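Local coordinates for protein tRNA(Phe) 7-((3-amino-3-carboxypropyl)-4-demethylwyosine(37)-N(4))-methyltransferase 1 (Pyrococcus horikoshii, PDB 2IT2) that probably methylates N-4 of a wybutosine precursor at position 37 of tRNA(Phe), using S-adenosyl-L-methionine, in wyosine derivative biosynthesis, at residues L99-R104 / E151-L156; R57-E62 / A72-K77. All coordinates share one frame; numbering follows the deposited sequence.

Contact 1 (L99-R104 / E151-L156); sequences LWFLVR and ERMDVL
Leu156 covers one face of the Trp100 indole, its CB 4.1 Å from the centroid of the six-membered ring in a CH-pi contact and its CD1 displaced toward the rim, 3.8 Å from Trp100 CE2. The indole edge meets the Asp154-Val155 peptide. The Arg152 guanidinium lies over one face of that of Arg104, the planes 50° apart, while Met153 O and Asp154 OD1 sit at the edge. Chi2 (-68°) bends the Arg104 chain at CD. Arg104 NH2 forms a salt bridge with Asp154 OD1 at 2.6 Å; Arg152 NH2 adds a weak hydrogen bond, part of a salt bridge, to that same oxygen at 3.3 Å. Arg104 NH1 bonds to Met153 O at 3.1 Å, opposite Val103 N across that carbonyl plane. The strands are antiparallel; Phe101 N binds Val155 O at 2.8 Å. On the face that carries Phe101, Val103, Met153 and Val155, covered by helix 167-194, Val103 CG2 meets CE of selenomethionine Met153 at 3.8 Å and Gln180 touches both. Asp154 OD2 bonds to the backbone N of Asp154 of the second subunit, placing the network at the dimer interface. The two guanidiniums crowd together; the shared Asp154 carboxylate would probably offset their repulsion and stay ionised.

Contact 2 (R57-E62 / A72-K77); sequences RISVME and AKWLGK
Met61, a selenomethionine, sets its CB nearly over the five-membered ring of Trp74, toward the rim of the indole as a whole, 4.1 Å from that ring's centroid in a CH-pi contact. Ser59 OG lies at the edge of the same indole, 3.5 Å from Trp74 NE1, with Ser59 CB close by, so the indole fits against two bumps of one strand face. Trp74 CG stands anti to the carbonyl carbon (chi1 -82°), beside its own backbone N. Met61 CE comes to 3.3 Å from Ala72 CB, too tight for a normal carbon pair and therefore doubtful in detail. On the reverse face Gly76, with no side chain, pairs with Val60, which packs against Val87 and Ala90 of helix 84-91. Leu75 lies beside Val60, CB 4.3 Å from Val60 CG1, its side chain also packing on Leu99. Glu62 and Lys73 run side by side, Glu62 OE2 3.8 Å from Lys73 CD.

Leu75 and Gly76 both stand opposite Val60 in a classic beta bulge, which shifts the antiparallel register of this hairpin by one residue. Val60 O takes two bonds, from Leu75 N at 2.8 Å and Gly76 N at 3.0 Å. Glu62 OE1, held by His94 ND1 and Arg95 N, ties the hairpin to the loop there, while Lys73 NZ, 6.1 Å from Glu62 OE2 and not in contact, probably exerts only a weak pull.

Overall arrangement
Contact 2 is complete within the chain before the first strand of contact 1 begins, and their centres lie about 9 Å apart. Both belong to one antiparallel sheet, in which strands 48-63 and 98-112 are neighbours: Trp100 N lies 2.8 Å from Met61 O, a probable hydrogen bond. The strand order across this region is therefore 73-78, 48-63, 98-112, 153-159. Ile58 of contact 2 packs on Phe101 of contact 1, and both touch helix 167-194, which packs against that face of the sheet. Contact 1 is buried and reaches the second subunit, whereas 57-62 and 72-77 touch no other chain, so the sheet passes from the dimer interface to an outer hairpin.

Contact 1 (L99-R104 / E151-L156)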
loop_
_atom_site.group_PDB
_atom_site.type_symbol
_atom_site.label_atom_id
_atom_site.label_comp_id
_atom_site.label_asym_id
_atom_site.label_seq_id
_atom_site.Cartn_x
_atom_site.Cartn_y
_atom_site.Cartn_z
ATOM N N LEU B 99 20.131 7.314 -3.990
ATOM C CA LEU B 99 20.185 7.103 -2.549
ATOM C C LEU B 99 18.851 7.592 -1.964
ATOM O O LEU B 99 18.452 8.741 -2.151
ATOM C CB LEU B 99 21.373 7.861 -1.940
ATOM C CG LEU B 99 21.540 7.694 -0.424
ATOM C CD1 LEU B 99 21.841 6.231 -0.086
ATOM C CD2 LEU B 99 22.656 8.614 0.083
ATOM N N TRP B 100 18.146 6.697 -1.287
ATOM C CA TRP B 100 16.846 7.024 -0.708
ATOM C C TRP B 100 16.756 6.829 0.798
ATOM O O TRP B 100 17.394 5.932 1.364
ATOM C CB TRP B 100 15.743 6.162 -1.343
ATOM C CG TRP B 100 15.416 6.505 -2.771
ATOM C CD1 TRP B 100 16.045 6.040 -3.897
ATOM C CD2 TRP B 100 14.419 7.431 -3.219
ATOM N NE1 TRP B 100 15.501 6.627 -5.016
ATOM C CE2 TRP B 100 14.507 7.486 -4.632
ATOM C CE3 TRP B 100 13.467 8.223 -2.565
ATOM C CZ2 TRP B 100 13.668 8.303 -5.402
ATOM C CZ3 TRP B 100 12.632 9.034 -3.332
ATOM C CH2 TRP B 100 12.746 9.070 -4.738
ATOM N N PHE B 101 15.973 7.688 1.438
ATOM C CA PHE B 101 15.708 7.550 2.859
ATOM C C PHE B 101 14.254 7.070 2.834
ATOM O O PHE B 101 13.371 7.768 2.321
ATOM C CB PHE B 101 15.837 8.899 3.580
ATOM C CG PHE B 101 15.559 8.823 5.062
ATOM C CD1 PHE B 101 14.246 8.823 5.536
ATOM C CD2 PHE B 101 16.605 8.730 5.976
ATOM C CE1 PHE B 101 13.979 8.726 6.894
ATOM C CE2 PHE B 101 16.349 8.629 7.343
ATOM C CZ PHE B 101 15.037 8.630 7.803
ATOM N N LEU B 102 14.002 5.878 3.363
ATOM C CA LEU B 102 12.658 5.310 3.337
ATOM C C LEU B 102 12.102 4.985 4.718
ATOM O O LEU B 102 12.842 4.602 5.631
ATOM C CB LEU B 102 12.640 4.006 2.513
ATOM C CG LEU B 102 13.274 4.016 1.114
ATOM C CD1 LEU B 102 13.297 2.604 0.533
ATOM C CD2 LEU B 102 12.507 4.957 0.204
ATOM N N VAL B 103 10.796 5.169 4.858
ATOM C CA VAL B 103 10.088 4.790 6.074
ATOM C C VAL B 103 8.940 3.898 5.596
ATOM O O VAL B 103 8.175 4.290 4.707
ATOM C CB VAL B 103 9.508 5.990 6.841
ATOM C CG1 VAL B 103 8.702 5.491 8.032
ATOM C CG2 VAL B 103 10.626 6.869 7.337
ATOM N N ARG B 104 8.834 2.702 6.171
ATOM C CA ARG B 104 7.785 1.749 5.801
ATOM C C ARG B 104 7.041 1.211 7.013
ATOM O O ARG B 104 7.632 0.953 8.061
ATOM C CB ARG B 104 8.376 0.575 5.015
ATOM C CG ARG B 104 8.933 0.972 3.664
ATOM C CD ARG B 104 7.820 1.394 2.718
ATOM N NE ARG B 104 8.317 1.696 1.377
ATOM C CZ ARG B 104 8.793 2.879 1.003
ATOM N NH1 ARG B 104 8.834 3.878 1.870
ATOM N NH2 ARG B 104 9.234 3.058 -0.239
ATOM N N GLU B 151 1.099 5.310 6.769
ATOM C CA GLU B 151 2.276 6.169 6.909
ATOM C C GLU B 151 3.510 5.657 6.185
ATOM O O GLU B 151 3.814 4.465 6.213
ATOM C CB GLU B 151 2.616 6.367 8.390
ATOM C CG GLU B 151 1.641 7.265 9.139
ATOM C CD GLU B 151 0.191 6.906 8.874
ATOM O OE1 GLU B 151 -0.199 5.751 9.152
ATOM O OE2 GLU B 151 -0.562 7.776 8.384
ATOM N N ARG B 152 4.219 6.570 5.533
ATOM C CA ARG B 152 5.444 6.219 4.826
ATOM C C ARG B 152 6.139 7.481 4.343
ATOM O O ARG B 152 5.557 8.569 4.354
ATOM C CB ARG B 152 5.143 5.322 3.627
ATOM C CG ARG B 152 4.336 6.004 2.539
ATOM C CD ARG B 152 4.076 5.062 1.365
ATOM N NE ARG B 152 5.293 4.767 0.613
ATOM C CZ ARG B 152 5.392 3.814 -0.311
ATOM N NH1 ARG B 152 4.342 3.059 -0.600
ATOM N NH2 ARG B 152 6.535 3.624 -0.957
HETATM N N MSE B 153 7.393 7.324 3.933
HETATM C CA MSE B 153 8.179 8.437 3.419
HETATM C C MSE B 153 9.192 7.893 2.427
HETATM O O MSE B 153 9.689 6.766 2.565
HETATM C CB MSE B 153 8.898 9.186 4.550
HETATM C CG MSE B 153 9.689 10.415 4.070
HETATM SE SE MSE B 153 9.979 11.771 5.445
HETATM C CE MSE B 153 10.111 10.577 6.924
ATOM N N ASP B 154 9.470 8.712 1.420
ATOM C CA ASP B 154 10.401 8.397 0.352
ATOM C C ASP B 154 11.091 9.704 0.013
ATOM O O ASP B 154 10.509 10.545 -0.679
ATOM C CB ASP B 154 9.650 7.925 -0.896
ATOM C CG ASP B 154 8.665 6.812 -0.608
ATOM O OD1 ASP B 154 9.106 5.667 -0.412
ATOM O OD2 ASP B 154 7.441 7.079 -0.581
ATOM N N VAL B 155 12.308 9.888 0.514
ATOM C CA VAL B 155 13.076 11.099 0.241
ATOM C C VAL B 155 14.393 10.774 -0.463
ATOM O O VAL B 155 15.183 9.942 -0.006
ATOM C CB VAL B 155 13.388 11.870 1.538
ATOM C CG1 VAL B 155 14.293 13.049 1.225
ATOM C CG2 VAL B 155 12.090 12.344 2.188
ATOM N N LEU B 156 14.618 11.441 -1.587
ATOM C CA LEU B 156 15.835 11.256 -2.367
ATOM C C LEU B 156 16.973 11.998 -1.665
ATOM O O LEU B 156 16.865 13.192 -1.405
ATOM C CB LEU B 156 15.631 11.823 -3.766
ATOM C CG LEU B 156 16.796 11.710 -4.750
ATOM C CD1 LEU B 156 17.098 10.261 -5.104
ATOM C CD2 LEU B 156 16.412 12.495 -5.988
#

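Contact 2 (R57-E62 / A72-K77)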
loop_
_atom_site.group_PDB
_atom_site.type_symbol
_atom_site.label_atom_id
_atom_site.label_comp_id
_atom_site.label_asym_id
_atom_site.label_seq_id
_atom_site.Cartn_x
_atom_site.Cartn_y
_atom_site.Cartn_z
ATOM N N ARG B 57 10.079 -0.092 9.453
ATOM C CA ARG B 57 11.493 0.124 9.204
ATOM C C ARG B 57 11.874 1.464 8.606
ATOM O O ARG B 57 11.122 2.057 7.833
ATOM C CB ARG B 57 12.027 -0.980 8.293
ATOM C CG ARG B 57 11.552 -0.887 6.856
ATOM C CD ARG B 57 12.358 -1.827 5.959
ATOM N NE ARG B 57 12.083 -1.641 4.535
ATOM C CZ ARG B 57 10.909 -1.876 3.958
ATOM N NH1 ARG B 57 9.881 -2.309 4.677
ATOM N NH2 ARG B 57 10.763 -1.677 2.654
ATOM N N ILE B 58 13.053 1.935 8.995
ATOM C CA ILE B 58 13.620 3.167 8.457
ATOM C C ILE B 58 14.846 2.645 7.736
ATOM O O ILE B 58 15.565 1.786 8.254
ATOM C CB ILE B 58 14.041 4.169 9.563
ATOM C CG1 ILE B 58 12.797 4.645 10.323
ATOM C CG2 ILE B 58 14.785 5.365 8.936
ATOM C CD1 ILE B 58 13.095 5.423 11.580
ATOM N N SER B 59 15.081 3.134 6.531
ATOM C CA SER B 59 16.212 2.642 5.782
ATOM C C SER B 59 16.895 3.704 4.951
ATOM O O SER B 59 16.286 4.687 4.556
ATOM C CB SER B 59 15.749 1.529 4.841
ATOM O OG SER B 59 14.890 0.600 5.485
ATOM N N VAL B 60 18.183 3.500 4.720
ATOM C CA VAL B 60 18.945 4.361 3.839
ATOM C C VAL B 60 19.446 3.317 2.863
ATOM O O VAL B 60 20.232 2.439 3.228
ATOM C CB VAL B 60 20.135 5.032 4.522
ATOM C CG1 VAL B 60 21.026 5.649 3.460
ATOM C CG2 VAL B 60 19.646 6.113 5.474
HETATM N N MSE B 61 18.967 3.384 1.630
HETATM C CA MSE B 61 19.355 2.394 0.644
HETATM C C MSE B 61 19.535 2.969 -0.747
HETATM O O MSE B 61 18.984 4.018 -1.078
HETATM C CB MSE B 61 18.321 1.261 0.627
HETATM C CG MSE B 61 16.885 1.700 0.402
HETATM SE SE MSE B 61 16.448 1.940 -1.458
HETATM C CE MSE B 61 15.635 0.242 -1.854
ATOM N N GLU B 62 20.346 2.290 -1.549
ATOM C CA GLU B 62 20.580 2.730 -2.912
ATOM C C GLU B 62 20.037 1.721 -3.909
ATOM O O GLU B 62 20.175 0.511 -3.732
ATOM C CB GLU B 62 22.072 2.976 -3.175
ATOM C CG GLU B 62 23.007 1.850 -2.798
ATOM C CD GLU B 62 24.459 2.162 -3.150
ATOM O OE1 GLU B 62 24.936 3.278 -2.834
ATOM O OE2 GLU B 62 25.128 1.288 -3.739
ATOM N N ALA B 72 18.362 -3.501 -5.018
ATOM C CA ALA B 72 18.620 -2.494 -3.996
ATOM C C ALA B 72 19.665 -2.959 -2.990
ATOM O O ALA B 72 19.856 -4.156 -2.779
ATOM C CB ALA B 72 17.331 -2.150 -3.274
ATOM N N LYS B 73 20.340 -1.997 -2.369
ATOM C CA LYS B 73 21.363 -2.293 -1.377
ATOM C C LYS B 73 21.157 -1.415 -0.150
ATOM O O LYS B 73 21.229 -0.187 -0.238
ATOM C CB LYS B 73 22.756 -2.038 -1.956
ATOM C CG LYS B 73 23.885 -2.262 -0.961
ATOM C CD LYS B 73 25.225 -1.856 -1.545
ATOM C CE LYS B 73 26.334 -1.972 -0.509
ATOM N NZ LYS B 73 26.568 -3.375 -0.063
ATOM N N TRP B 74 20.899 -2.044 0.992
ATOM C CA TRP B 74 20.699 -1.296 2.225
ATOM C C TRP B 74 22.029 -0.879 2.864
ATOM O O TRP B 74 22.872 -1.694 3.219
ATOM C CB TRP B 74 19.917 -2.191 3.190
ATOM C CG TRP B 74 18.467 -2.131 2.890
ATOM C CD1 TRP B 74 17.508 -1.324 3.541
ATOM C CD2 TRP B 74 17.741 -2.934 1.920
ATOM N NE1 TRP B 74 16.249 -1.535 3.076
ATOM C CE2 TRP B 74 16.372 -2.579 2.030
ATOM C CE3 TRP B 74 18.118 -3.906 0.995
ATOM C CZ2 TRP B 74 15.429 -3.189 1.216
ATOM C CZ3 TRP B 74 17.175 -4.515 0.180
ATOM C CH2 TRP B 74 15.820 -4.156 0.296
ATOM N N LEU B 75 22.221 0.450 2.962
ATOM C CA LEU B 75 23.397 0.960 3.659
ATOM C C LEU B 75 23.130 1.062 5.160
ATOM O O LEU B 75 24.018 0.993 5.999
ATOM C CB LEU B 75 23.715 2.344 3.099
ATOM C CG LEU B 75 23.870 2.323 1.578
ATOM C CD1 LEU B 75 24.214 3.698 1.003
ATOM C CD2 LEU B 75 24.974 1.372 1.119
ATOM N N GLY B 76 21.842 1.281 5.474
ATOM C CA GLY B 76 21.422 1.320 6.864
ATOM C C GLY B 76 19.978 0.842 6.995
ATOM O O GLY B 76 19.124 1.142 6.170
ATOM N N LYS B 77 19.671 0.035 8.006
ATOM C CA LYS B 77 18.322 -0.511 8.168
ATOM C C LYS B 77 18.009 -0.603 9.656
ATOM O O LYS B 77 18.713 -1.274 10.408
ATOM C CB LYS B 77 18.232 -1.894 7.499
ATOM C CG LYS B 77 16.836 -2.525 7.479
ATOM C CD LYS B 77 16.772 -3.731 6.532
ATOM C CE LYS B 77 17.749 -4.832 6.918
ATOM N NZ LYS B 77 17.720 -5.965 5.943
#